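Local coordinates for PKS_KS domain-containing protein (Photorhabdus luminescens subsp. laumondii, PDB 6SMO) that probably acts as a beta-ketoacyl synthase, building carbon chains by condensation of acyl units, and holds a pentaoxo-dodecanal chain in its pocket, at residues 246-251 with 394-399; 361-366 with 376-381. All blocks are in the same frame, centred on the assembly; numbering follows the deposited sequence.

Interaction 1: 246-251 with 394-399; sequences AATCPF and TINYQT
Ala246 lies against the side chain of Asn396, its CA 3.8 Å from Asn396 CG, while its CB faces the amide of Gln398, 3.8 Å from Gln398 NE2. A methyl group is small enough to let both amides come in beside the backbone here. Thr248 contributes its carbonyl: Asn396 ND2 donates to Thr248 O over 2.9 Å. The N-H points almost straight at the acceptor (173°), and the oxygen lies close to the amide plane of Asn396, so the amide is turned for a good bond. Chi1 of Asn396 (-48°) brings CG to the side of Thr248 and Ala246, and chi2 (-33°) turns ND2 onto Thr248 O. Asparagine also suits the left-handed backbone conformation found at this position. Both segments are irregular loops of the ketosynthase, a member of the thiolase-like superfamily; the side chain of Thr248 is about 12 Å from the bound pentaoxo-dodecanal chain. At Cys249 the backbones draw closest, its CA 5.1 Å from that of Asn396, and its CB packs on the backbone O and CB of Asn396, where a slim side chain fits. The ring of Pro250 then offers CB, CG and CD to one methyl, Thr394 CG2, with the nearest pair, Pro250 CB and Thr394 CG2, at 3.8 Å. Thr394 divides its duties: the methyl meets the proline, while OG1 bonds to Tyr408 O. Phe251 receives the same methyl at its ring edge, near the ring plane, and its ring stacks with that of Tyr408. Phe251 CB makes an apolar contact with Tyr397 CE1 at 4.3 Å, and Phe251 O is 3.7 Å from that same Tyr397 CE1.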
loop_
_atom_site.group_PDB
_atom_site.type_symbol
_atom_site.label_atom_id
_atom_site.label_comp_id
_atom_site.label_asym_id
_atom_site.label_seq_id
_atom_site.Cartn_x
_atom_site.Cartn_y
_atom_site.Cartn_z
ATOM N N ALA B 246 -15.018 19.540 16.587
ATOM C CA ALA B 246 -14.933 18.649 17.769
ATOM C C ALA B 246 -15.190 17.188 17.373
ATOM O O ALA B 246 -14.967 16.309 18.229
ATOM C CB ALA B 246 -15.909 19.108 18.827
ATOM N N ALA B 247 -15.637 16.938 16.136
ATOM C CA ALA B 247 -15.985 15.596 15.606
ATOM C C ALA B 247 -14.777 14.654 15.692
ATOM O O ALA B 247 -14.993 13.446 15.917
ATOM C CB ALA B 247 -16.490 15.711 14.188
ATOM N N THR B 248 -13.561 15.185 15.512
ATOM C CA THR B 248 -12.274 14.462 15.720
ATOM C C THR B 248 -11.750 14.803 17.122
ATOM O O THR B 248 -11.282 15.942 17.321
ATOM C CB THR B 248 -11.266 14.743 14.594
ATOM O OG1 THR B 248 -10.031 14.118 14.946
ATOM C CG2 THR B 248 -11.023 16.213 14.320
ATOM N N CYS B 249 -11.854 13.851 18.058
ATOM C CA CYS B 249 -11.453 13.991 19.485
ATOM C C CYS B 249 -10.753 12.713 19.948
ATOM O O CYS B 249 -11.369 11.863 20.588
ATOM C CB CYS B 249 -12.663 14.293 20.363
ATOM S SG CYS B 249 -14.069 13.190 20.067
ATOM N N PRO B 250 -9.453 12.532 19.618
ATOM C CA PRO B 250 -8.704 11.336 20.012
ATOM C C PRO B 250 -8.600 11.137 21.533
ATOM O O PRO B 250 -8.327 12.099 22.231
ATOM C CB PRO B 250 -7.300 11.565 19.426
ATOM C CG PRO B 250 -7.513 12.575 18.319
ATOM C CD PRO B 250 -8.640 13.455 18.813
ATOM N N PHE B 251 -8.835 9.900 21.990
ATOM C CA PHE B 251 -8.703 9.426 23.397
ATOM C C PHE B 251 -9.846 9.966 24.271
ATOM O O PHE B 251 -9.816 9.716 25.494
ATOM C CB PHE B 251 -7.335 9.802 23.974
ATOM C CG PHE B 251 -6.162 9.404 23.115
ATOM C CD1 PHE B 251 -5.814 8.069 22.966
ATOM C CD2 PHE B 251 -5.408 10.360 22.451
ATOM C CE1 PHE B 251 -4.737 7.700 22.174
ATOM C CE2 PHE B 251 -4.331 9.990 21.660
ATOM C CZ PHE B 251 -3.998 8.662 21.522
ATOM N N THR B 394 -3.356 17.460 21.940
ATOM C CA THR B 394 -4.550 16.770 21.383
ATOM C C THR B 394 -5.785 17.605 21.741
ATOM O O THR B 394 -6.225 17.527 22.903
ATOM C CB THR B 394 -4.669 15.334 21.914
ATOM O OG1 THR B 394 -3.388 14.712 21.832
ATOM C CG2 THR B 394 -5.684 14.508 21.153
ATOM N N ILE B 395 -6.303 18.391 20.791
ATOM C CA ILE B 395 -7.433 19.340 21.028
ATOM C C ILE B 395 -8.757 18.565 21.022
ATOM O O ILE B 395 -8.751 17.371 20.658
ATOM C CB ILE B 395 -7.436 20.498 20.006
ATOM C CG1 ILE B 395 -7.720 20.029 18.576
ATOM C CG2 ILE B 395 -6.137 21.286 20.092
ATOM C CD1 ILE B 395 -8.257 21.116 17.673
ATOM N N ASN B 396 -9.841 19.237 21.426
ATOM C CA ASN B 396 -11.230 18.701 21.464
ATOM C C ASN B 396 -11.326 17.575 22.503
ATOM O O ASN B 396 -12.202 16.703 22.341
ATOM C CB ASN B 396 -11.689 18.227 20.082
ATOM C CG ASN B 396 -11.418 19.237 18.987
ATOM O OD1 ASN B 396 -11.467 20.443 19.221
ATOM N ND2 ASN B 396 -11.136 18.756 17.788
ATOM N N TYR B 397 -10.476 17.602 23.538
ATOM C CA TYR B 397 -10.487 16.619 24.654
ATOM C C TYR B 397 -11.615 16.992 25.623
ATOM O O TYR B 397 -11.448 17.948 26.408
ATOM C CB TYR B 397 -9.131 16.548 25.360
ATOM C CG TYR B 397 -8.988 15.360 26.276
ATOM C CD1 TYR B 397 -8.600 14.123 25.784
ATOM C CD2 TYR B 397 -9.261 15.459 27.631
ATOM C CE1 TYR B 397 -8.474 13.021 26.615
ATOM C CE2 TYR B 397 -9.140 14.367 28.475
ATOM C CZ TYR B 397 -8.746 13.142 27.966
ATOM O OH TYR B 397 -8.622 12.061 28.790
ATOM N N GLN B 398 -12.729 16.257 25.553
ATOM C CA GLN B 398 -13.970 16.518 26.330
ATOM C C GLN B 398 -13.941 15.656 27.600
ATOM O O GLN B 398 -13.156 15.992 28.510
ATOM C CB GLN B 398 -15.190 16.278 25.435
ATOM C CG GLN B 398 -15.284 17.250 24.265
ATOM C CD GLN B 398 -16.203 16.755 23.176
ATOM O OE1 GLN B 398 -17.310 16.286 23.433
ATOM N NE2 GLN B 398 -15.748 16.857 21.937
ATOM N N THR B 399 -14.742 14.585 27.658
ATOM C CA THR B 399 -14.838 13.665 28.823
ATOM C C THR B 399 -13.698 12.651 28.750
ATOM O O THR B 399 -13.510 12.011 27.718
ATOM C CB THR B 399 -16.202 12.964 28.874
ATOM O OG1 THR B 399 -17.221 13.945 28.677
ATOM C CG2 THR B 399 -16.445 12.242 30.181
#

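Interaction 2: 361-366 with 376-381; sequences NSLKSM and AIESVA
Leu363 and Glu378 bring the two backbones nearest, CA to CA 6.3 Å: residues 361-366 leave a short strand and turn into a weakly bonded helix, while 376-381 is regular helix. Ser362 OG accepts a weak capping bond from Lys364 N where the turn begins. Leu363 CG is anti to the backbone N (chi1 -162°), and the side chain slides past that of Glu378 in the opposite direction, with Leu363 CB 3.6 Å from Glu378 CG. Leu363 CD2 meets the methyls of both Ile377 (CG2, 3.8 Å) and Ala381 (CB, 4.1 Å); alanine's short side chain lets the helix surface come close to the leucine. Lys364 crosses Glu378 at about a right angle and forms a salt bridge, NZ to OE2 2.7 Å, on the syn lone pair of OE2. The bend at chi4 (69°) sets NZ there. The lysine side chain also touches His369, which lines the ligand pocket, and lies about 7 Å from the bound pentaoxo-dodecanal. A water accepts from Lys364 NZ and donates to Glu378 OE1, and NZ also donates to His332 O. Phe47 of helix 44-53 covers Leu363, Ile377 and Ala381, and Val36 of strand 29-37 lies against Ile377.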
loop_
_atom_site.group_PDB
_atom_site.type_symbol
_atom_site.label_atom_id
_atom_site.label_comp_id
_atom_site.label_asym_id
_atom_site.label_seq_id
_atom_site.Cartn_x
_atom_site.Cartn_y
_atom_site.Cartn_z
ATOM N N ASN B 361 0.436 12.281 21.916
ATOM C CA ASN B 361 -0.489 13.192 21.185
ATOM C C ASN B 361 -0.904 12.584 19.841
ATOM O O ASN B 361 -0.257 11.619 19.385
ATOM C CB ASN B 361 0.105 14.591 20.992
ATOM C CG ASN B 361 1.431 14.602 20.260
ATOM O OD1 ASN B 361 1.905 13.567 19.796
ATOM N ND2 ASN B 361 2.039 15.771 20.152
ATOM N N SER B 362 -1.966 13.146 19.255
ATOM C CA SER B 362 -2.485 12.846 17.896
ATOM C C SER B 362 -2.720 14.166 17.153
ATOM O O SER B 362 -3.455 15.016 17.692
ATOM C CB SER B 362 -3.748 12.029 17.971
ATOM O OG SER B 362 -4.282 11.800 16.675
ATOM N N LEU B 363 -2.118 14.326 15.971
ATOM C CA LEU B 363 -2.260 15.541 15.123
ATOM C C LEU B 363 -3.627 15.527 14.427
ATOM O O LEU B 363 -4.080 16.608 14.004
ATOM C CB LEU B 363 -1.125 15.586 14.096
ATOM C CG LEU B 363 -0.880 16.950 13.450
ATOM C CD1 LEU B 363 -0.162 17.883 14.411
ATOM C CD2 LEU B 363 -0.092 16.808 12.158
ATOM N N LYS B 364 -4.258 14.351 14.326
ATOM C CA LYS B 364 -5.549 14.138 13.614
ATOM C C LYS B 364 -6.694 14.871 14.328
ATOM O O LYS B 364 -7.780 14.966 13.725
ATOM C CB LYS B 364 -5.856 12.642 13.494
ATOM C CG LYS B 364 -4.906 11.850 12.605
ATOM C CD LYS B 364 -5.303 10.397 12.452
ATOM C CE LYS B 364 -4.364 9.595 11.575
ATOM N NZ LYS B 364 -3.043 9.389 12.213
ATOM N N SER B 365 -6.473 15.363 15.553
ATOM C CA SER B 365 -7.436 16.203 16.314
ATOM C C SER B 365 -7.582 17.580 15.651
ATOM O O SER B 365 -8.665 18.183 15.785
ATOM C CB SER B 365 -7.025 16.337 17.759
ATOM O OG SER B 365 -5.745 16.939 17.873
ATOM N N MET B 366 -6.527 18.057 14.980
ATOM C CA MET B 366 -6.486 19.365 14.270
ATOM C C MET B 366 -6.597 19.150 12.755
ATOM O O MET B 366 -7.378 19.881 12.115
ATOM C CB MET B 366 -5.181 20.106 14.578
ATOM C CG MET B 366 -4.977 20.371 16.056
ATOM S SD MET B 366 -3.502 21.362 16.394
ATOM C CE MET B 366 -2.378 20.098 16.985
ATOM N N ALA B 376 3.050 10.975 7.163
ATOM C CA ALA B 376 4.087 11.905 6.654
ATOM C C ALA B 376 3.923 13.284 7.305
ATOM O O ALA B 376 4.942 13.840 7.757
ATOM C CB ALA B 376 4.007 11.993 5.150
ATOM N N ILE B 377 2.693 13.808 7.350
ATOM C CA ILE B 377 2.366 15.150 7.926
ATOM C C ILE B 377 2.727 15.144 9.419
ATOM O O ILE B 377 3.317 16.138 9.886
ATOM C CB ILE B 377 0.887 15.525 7.682
ATOM C CG1 ILE B 377 0.575 15.672 6.190
ATOM C CG2 ILE B 377 0.513 16.787 8.448
ATOM C CD1 ILE B 377 -0.893 15.547 5.852
ATOM N N GLU B 378 2.384 14.066 10.133
ATOM C CA GLU B 378 2.710 13.869 11.573
ATOM C C GLU B 378 4.224 13.682 11.742
ATOM O O GLU B 378 4.751 14.114 12.783
ATOM C CB GLU B 378 1.954 12.667 12.144
ATOM C CG GLU B 378 0.478 12.927 12.373
ATOM C CD GLU B 378 -0.362 11.678 12.579
ATOM O OE1 GLU B 378 0.110 10.753 13.272
ATOM O OE2 GLU B 378 -1.488 11.629 12.040
ATOM N N SER B 379 4.886 13.050 10.766
ATOM C CA SER B 379 6.361 12.853 10.722
ATOM C C SER B 379 7.069 14.201 10.527
ATOM O O SER B 379 8.149 14.384 11.121
ATOM C CB SER B 379 6.764 11.859 9.657
ATOM O OG SER B 379 6.564 10.527 10.106
ATOM N N VAL B 380 6.491 15.100 9.721
ATOM C CA VAL B 380 6.990 16.497 9.530
ATOM C C VAL B 380 6.821 17.253 10.854
ATOM O O VAL B 380 7.784 17.921 11.279
ATOM C CB VAL B 380 6.273 17.216 8.367
ATOM C CG1 VAL B 380 6.525 18.717 8.378
ATOM C CG2 VAL B 380 6.660 16.627 7.018
ATOM N N ALA B 381 5.638 17.146 11.470
ATOM C CA ALA B 381 5.286 17.771 12.769
ATOM C C ALA B 381 6.219 17.251 13.868
ATOM O O ALA B 381 6.659 18.062 14.705
ATOM C CB ALA B 381 3.841 17.492 13.101
HETATM O O HOH W 1 -0.350 8.433 11.513
#

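How the interactions relate
From the N terminus, residues 246-251 come first, in the loop before strand 263-271. The chain then runs through further strands and helices to 361-366, and after only nine intervening residues helix 372-388 returns as 376-381, closing the short loop of interaction 2. Later, 394-399 comes back to 246-251 and closes the much longer loop of interaction 1, which encloses interaction 2 entirely without crossing it. The two contacts are about 14 Å apart, centre to centre, yet they touch: Thr248 OG1 and Lys364 O are 2.7 Å apart, a probable hydrogen bond. Segment 361-366 therefore lies between the outer loops and the buried helix, linking them beside the ligand pocket.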